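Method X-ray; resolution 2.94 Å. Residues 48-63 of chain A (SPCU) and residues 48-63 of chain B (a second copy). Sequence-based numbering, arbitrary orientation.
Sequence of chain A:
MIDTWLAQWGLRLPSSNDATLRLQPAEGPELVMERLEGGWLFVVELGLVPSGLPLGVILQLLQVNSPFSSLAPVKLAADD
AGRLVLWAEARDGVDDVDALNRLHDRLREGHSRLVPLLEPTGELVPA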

# COMPACT_ATOMS: atom_id res chain seq x y z
N LEU A 48 -12.27 5.01 3.31
CA LEU A 48 -12.17 3.82 2.46
C LEU A 48 -11.28 4.11 1.28
O LEU A 48 -11.37 5.17 0.66
CB LEU A 48 -13.56 3.39 1.96
CG LEU A 48 -14.57 2.92 3.01
CD1 LEU A 48 -15.89 2.49 2.42
CD2 LEU A 48 -13.99 1.80 3.86
N VAL A 49 -10.43 3.14 0.95
CA VAL A 49 -9.60 3.25 -0.23
C VAL A 49 -10.45 3.58 -1.45
O VAL A 49 -11.51 2.98 -1.68
CB VAL A 49 -8.79 1.98 -0.47
CG1 VAL A 49 -7.96 2.13 -1.73
CG2 VAL A 49 -7.86 1.71 0.68
N PRO A 50 -10.02 4.59 -2.21
CA PRO A 50 -10.79 4.99 -3.38
C PRO A 50 -10.50 4.07 -4.53
O PRO A 50 -9.43 3.46 -4.57
CB PRO A 50 -10.24 6.38 -3.71
CG PRO A 50 -9.46 6.80 -2.52
CD PRO A 50 -8.97 5.55 -1.88
N SER A 51 -11.47 3.98 -5.43
CA SER A 51 -11.34 3.31 -6.71
C SER A 51 -10.58 4.23 -7.65
O SER A 51 -10.61 5.45 -7.48
CB SER A 51 -12.75 3.05 -7.26
OG SER A 51 -12.73 2.63 -8.61
N GLY A 52 -9.90 3.65 -8.63
CA GLY A 52 -9.18 4.44 -9.64
C GLY A 52 -8.08 5.39 -9.17
O GLY A 52 -7.95 6.48 -9.69
N LEU A 53 -7.28 4.99 -8.20
CA LEU A 53 -6.13 5.81 -7.84
C LEU A 53 -5.08 5.74 -8.95
O LEU A 53 -4.92 4.70 -9.58
CB LEU A 53 -5.52 5.32 -6.52
CG LEU A 53 -6.13 5.79 -5.18
CD1 LEU A 53 -5.14 5.53 -4.06
CD2 LEU A 53 -6.50 7.26 -5.20
N PRO A 54 -4.39 6.85 -9.23
CA PRO A 54 -3.26 6.78 -10.15
C PRO A 54 -2.08 6.11 -9.51
O PRO A 54 -1.96 6.09 -8.29
CB PRO A 54 -2.91 8.24 -10.43
CG PRO A 54 -3.62 9.02 -9.37
CD PRO A 54 -4.83 8.24 -9.01
N LEU A 55 -1.20 5.57 -10.34
CA LEU A 55 -0.02 4.85 -9.87
C LEU A 55 0.76 5.65 -8.83
O LEU A 55 0.96 5.15 -7.72
CB LEU A 55 0.89 4.53 -11.05
CG LEU A 55 2.04 3.62 -10.76
CD1 LEU A 55 1.58 2.43 -9.93
CD2 LEU A 55 2.65 3.15 -12.07
N GLY A 56 1.18 6.87 -9.19
CA GLY A 56 1.98 7.77 -8.32
C GLY A 56 1.44 7.90 -6.91
O GLY A 56 2.20 7.86 -5.93
N VAL A 57 0.12 7.99 -6.81
CA VAL A 57 -0.54 8.01 -5.51
C VAL A 57 -0.37 6.69 -4.81
O VAL A 57 0.07 6.65 -3.65
CB VAL A 57 -2.04 8.32 -5.64
CG1 VAL A 57 -2.71 8.36 -4.29
CG2 VAL A 57 -2.24 9.63 -6.39
N ILE A 58 -0.66 5.59 -5.50
CA ILE A 58 -0.40 4.27 -4.92
C ILE A 58 1.01 4.25 -4.35
O ILE A 58 1.22 3.71 -3.26
CB ILE A 58 -0.43 3.15 -5.95
CG1 ILE A 58 -1.81 2.97 -6.55
CG2 ILE A 58 0.01 1.88 -5.29
CD1 ILE A 58 -2.93 3.00 -5.53
N LEU A 59 1.96 4.82 -5.10
CA LEU A 59 3.37 4.72 -4.78
C LEU A 59 3.67 5.47 -3.52
O LEU A 59 4.27 4.93 -2.57
CB LEU A 59 4.21 5.28 -5.91
CG LEU A 59 4.63 4.24 -6.94
CD1 LEU A 59 5.05 4.89 -8.25
CD2 LEU A 59 5.78 3.43 -6.38
N GLN A 60 3.19 6.71 -3.49
CA GLN A 60 3.35 7.55 -2.31
C GLN A 60 2.72 6.86 -1.08
O GLN A 60 3.26 6.96 -0.00
CB GLN A 60 2.76 8.93 -2.57
CG GLN A 60 2.65 9.82 -1.36
CD GLN A 60 2.63 11.28 -1.75
OE1 GLN A 60 2.39 11.62 -2.90
NE2 GLN A 60 2.91 12.15 -0.79
N LEU A 61 1.65 6.11 -1.28
CA LEU A 61 1.11 5.30 -0.19
C LEU A 61 2.07 4.21 0.29
O LEU A 61 2.53 4.23 1.42
CB LEU A 61 -0.23 4.71 -0.56
CG LEU A 61 -1.36 5.70 -0.80
CD1 LEU A 61 -2.70 4.98 -0.85
CD2 LEU A 61 -1.38 6.74 0.30
N LEU A 62 2.43 3.31 -0.59
CA LEU A 62 3.44 2.31 -0.26
C LEU A 62 4.72 2.89 0.33
O LEU A 62 5.31 2.31 1.26
CB LEU A 62 3.72 1.48 -1.49
CG LEU A 62 2.40 0.84 -1.98
CD1 LEU A 62 2.53 0.20 -3.34
CD2 LEU A 62 1.87 -0.17 -0.98
N GLN A 63 5.16 4.04 -0.18
CA GLN A 63 6.41 4.60 0.29
C GLN A 63 6.38 5.03 1.77
O GLN A 63 7.42 5.01 2.43
CB GLN A 63 6.90 5.72 -0.61
CG GLN A 63 7.35 5.22 -1.99
CD GLN A 63 7.76 6.34 -2.92
OE1 GLN A 63 7.26 7.45 -2.82
NE2 GLN A 63 8.68 6.04 -3.83
N LEU B 48 8.86 -3.89 -9.64
CA LEU B 48 8.29 -2.54 -9.68
C LEU B 48 6.78 -2.62 -9.64
O LEU B 48 6.18 -3.46 -10.31
CB LEU B 48 8.72 -1.79 -10.96
CG LEU B 48 10.21 -1.49 -11.11
CD1 LEU B 48 10.53 -0.73 -12.37
CD2 LEU B 48 10.74 -0.73 -9.90
N VAL B 49 6.17 -1.74 -8.85
CA VAL B 49 4.74 -1.65 -8.81
C VAL B 49 4.17 -1.51 -10.22
O VAL B 49 4.66 -0.72 -11.04
CB VAL B 49 4.27 -0.49 -7.94
CG1 VAL B 49 2.76 -0.42 -7.94
CG2 VAL B 49 4.72 -0.68 -6.51
N PRO B 50 3.16 -2.33 -10.54
CA PRO B 50 2.58 -2.29 -11.87
C PRO B 50 1.61 -1.15 -11.97
O PRO B 50 1.06 -0.70 -10.96
CB PRO B 50 1.81 -3.60 -11.97
CG PRO B 50 2.27 -4.43 -10.83
CD PRO B 50 2.71 -3.49 -9.76
N SER B 51 1.44 -0.67 -13.20
CA SER B 51 0.42 0.29 -13.58
C SER B 51 -0.90 -0.45 -13.68
O SER B 51 -0.93 -1.65 -13.95
CB SER B 51 0.80 0.89 -14.94
OG SER B 51 -0.25 1.65 -15.51
N GLY B 52 -2.00 0.27 -13.48
CA GLY B 52 -3.34 -0.31 -13.63
C GLY B 52 -3.71 -1.50 -12.75
O GLY B 52 -4.37 -2.42 -13.20
N LEU B 53 -3.31 -1.50 -11.49
CA LEU B 53 -3.78 -2.54 -10.58
C LEU B 53 -5.27 -2.33 -10.28
O LEU B 53 -5.72 -1.19 -10.19
CB LEU B 53 -2.98 -2.52 -9.28
CG LEU B 53 -1.62 -3.24 -9.21
CD1 LEU B 53 -1.22 -3.43 -7.76
CD2 LEU B 53 -1.64 -4.58 -9.92
N PRO B 54 -6.05 -3.41 -10.16
CA PRO B 54 -7.42 -3.26 -9.69
C PRO B 54 -7.46 -2.96 -8.22
O PRO B 54 -6.53 -3.29 -7.49
CB PRO B 54 -8.05 -4.63 -9.94
CG PRO B 54 -6.91 -5.55 -10.19
CD PRO B 54 -5.83 -4.73 -10.78
N LEU B 55 -8.55 -2.35 -7.79
CA LEU B 55 -8.74 -1.96 -6.39
C LEU B 55 -8.43 -3.12 -5.43
O LEU B 55 -7.57 -2.97 -4.57
CB LEU B 55 -10.16 -1.48 -6.17
CG LEU B 55 -10.44 -0.85 -4.84
CD1 LEU B 55 -9.33 0.12 -4.47
CD2 LEU B 55 -11.78 -0.14 -4.89
N GLY B 56 -9.14 -4.25 -5.60
CA GLY B 56 -9.02 -5.45 -4.74
C GLY B 56 -7.58 -5.87 -4.50
O GLY B 56 -7.20 -6.21 -3.37
N VAL B 57 -6.77 -5.80 -5.54
CA VAL B 57 -5.34 -6.07 -5.42
C VAL B 57 -4.68 -5.02 -4.56
O VAL B 57 -3.98 -5.36 -3.61
CB VAL B 57 -4.66 -6.11 -6.79
CG1 VAL B 57 -3.18 -6.41 -6.66
CG2 VAL B 57 -5.34 -7.14 -7.69
N ILE B 58 -4.92 -3.75 -4.86
CA ILE B 58 -4.40 -2.69 -4.00
C ILE B 58 -4.72 -3.02 -2.56
O ILE B 58 -3.88 -2.84 -1.67
CB ILE B 58 -5.06 -1.34 -4.26
CG1 ILE B 58 -4.75 -0.80 -5.64
CG2 ILE B 58 -4.59 -0.38 -3.22
CD1 ILE B 58 -3.29 -0.95 -6.03
N LEU B 59 -5.95 -3.50 -2.32
CA LEU B 59 -6.47 -3.70 -0.98
C LEU B 59 -5.72 -4.80 -0.29
O LEU B 59 -5.20 -4.62 0.84
CB LEU B 59 -7.94 -4.05 -1.02
CG LEU B 59 -8.86 -2.84 -0.93
CD1 LEU B 59 -10.26 -3.17 -1.44
CD2 LEU B 59 -8.94 -2.39 0.51
N GLN B 60 -5.60 -5.92 -0.99
CA GLN B 60 -4.85 -7.05 -0.48
C GLN B 60 -3.40 -6.64 -0.18
O GLN B 60 -2.84 -7.10 0.78
CB GLN B 60 -4.93 -8.21 -1.47
CG GLN B 60 -4.01 -9.37 -1.18
CD GLN B 60 -4.53 -10.65 -1.78
OE1 GLN B 60 -5.39 -10.63 -2.66
NE2 GLN B 60 -4.04 -11.78 -1.30
N LEU B 61 -2.85 -5.71 -0.96
CA LEU B 61 -1.55 -5.16 -0.62
C LEU B 61 -1.54 -4.39 0.71
O LEU B 61 -0.87 -4.78 1.66
CB LEU B 61 -1.01 -4.30 -1.74
CG LEU B 61 -0.71 -5.02 -3.06
CD1 LEU B 61 0.10 -4.13 -3.97
CD2 LEU B 61 0.05 -6.30 -2.78
N LEU B 62 -2.32 -3.34 0.79
CA LEU B 62 -2.47 -2.63 2.05
C LEU B 62 -2.80 -3.52 3.24
O LEU B 62 -2.29 -3.31 4.35
CB LEU B 62 -3.52 -1.54 1.87
CG LEU B 62 -3.08 -0.62 0.71
CD1 LEU B 62 -4.17 0.34 0.29
CD2 LEU B 62 -1.83 0.16 1.07
N GLN B 63 -3.63 -4.54 3.02
CA GLN B 63 -4.03 -5.38 4.14
C GLN B 63 -2.87 -6.19 4.76
O GLN B 63 -2.91 -6.49 5.94
CB GLN B 63 -5.20 -6.28 3.77
CG GLN B 63 -6.50 -5.50 3.57
CD GLN B 63 -7.65 -6.37 3.12
OE1 GLN B 63 -7.45 -7.39 2.46
NE2 GLN B 63 -8.87 -5.98 3.49
O HOH W 1 -6.35 2.05 -10.93
O HOH W 2 -5.63 1.90 -11.34

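This is a symmetric, almost wholly apolar contact in which the helix and preceding loop of one SPCU chain pack against the same elements of a second copy, with no direct hydrogen bond between them. An exact two-fold axis relates the copies, so each contact described for one direction recurs in the other. Together the two stretches bury 653 Å².

In each chain a loop leads through Pro54(A) or Pro54(B), at the N-cap position, into a helix spanning residues 55 to 63. The helix is held by regular i to i+4 backbone bonds. The first runs from Ile58(A) N to Pro54(A) O at 3.1 Å, and the last from Gln63(A) N to Leu59(A) O at 2.7 Å. These bonds pair the N atoms of residues 58 to 63 with the O atoms four residues earlier. Apolar side chains make most of the contact between the copies.

The backbone register shows how the copies fit. Ile58(A) CA is 8.1 Å from Ile58(B) CA, and Leu62(A) CA is 8.0 Å from Leu62(B) CA, so each faces its own mate across the axis. The loop of each chain lies beside the helix of the other. The approach is tighter there: Ser51(A) CA is 5.9 Å from Leu55(B) CA.

Two self-pairings mark the axis. Ile58(A) CD1 meets Ile58(B) CD1 at 4.0 Å, and Leu62(A) CD2 meets Leu62(B) CD2 at 4.2 Å. These are van der Waals contacts between methyl groups. Residues 58 and 62 are one helical turn apart, so both side chains point toward the partner.

Val49(A) and its mate Val49(B) have the largest covered areas in the two stretches. The CA-to-CB bond of Val49(A) points toward the partner, and its two methyls reach different residues. Val49(A) CG1 lies 3.7 Å from Leu55(B) CD1 and 4.5 Å from Ile58(B) CG2. Val49(A) CG2 lies 4.0 Å from Leu62(B) CD1 and 4.2 Å from Leu59(B) CD2. One short branched side chain thus touches four residues of the opposing helix. Leu59(B) starts out sideways, but its end comes nearer and completes this group.

Leu55(B) packs against the partner's loop as well as its valine. Leu55(B) CD1 comes within 3.3 Å of Pro50(A) O, a close approach of a methyl to a carbonyl oxygen. Leu55(B) CD2 sits 3.9 Å from Ser51(A) CA. The serine contributes carbon surface here, while its OG is hydrogen-bonded elsewhere in the structure. Gly52(A) follows with a positive phi of 60°, a conformation that favours glycine.

Water supplies the polar link between the stretches. Water 1 donates to Leu53(A) O at 3.3 Å and, weakly, to Leu53(B) O at 3.4 Å. Water 2 reverses the pattern, donating to Leu53(B) O at 3.3 Å and weakly to Leu53(A) O at 3.4 Å. The two water oxygens lie too close together for both sites to be filled at once.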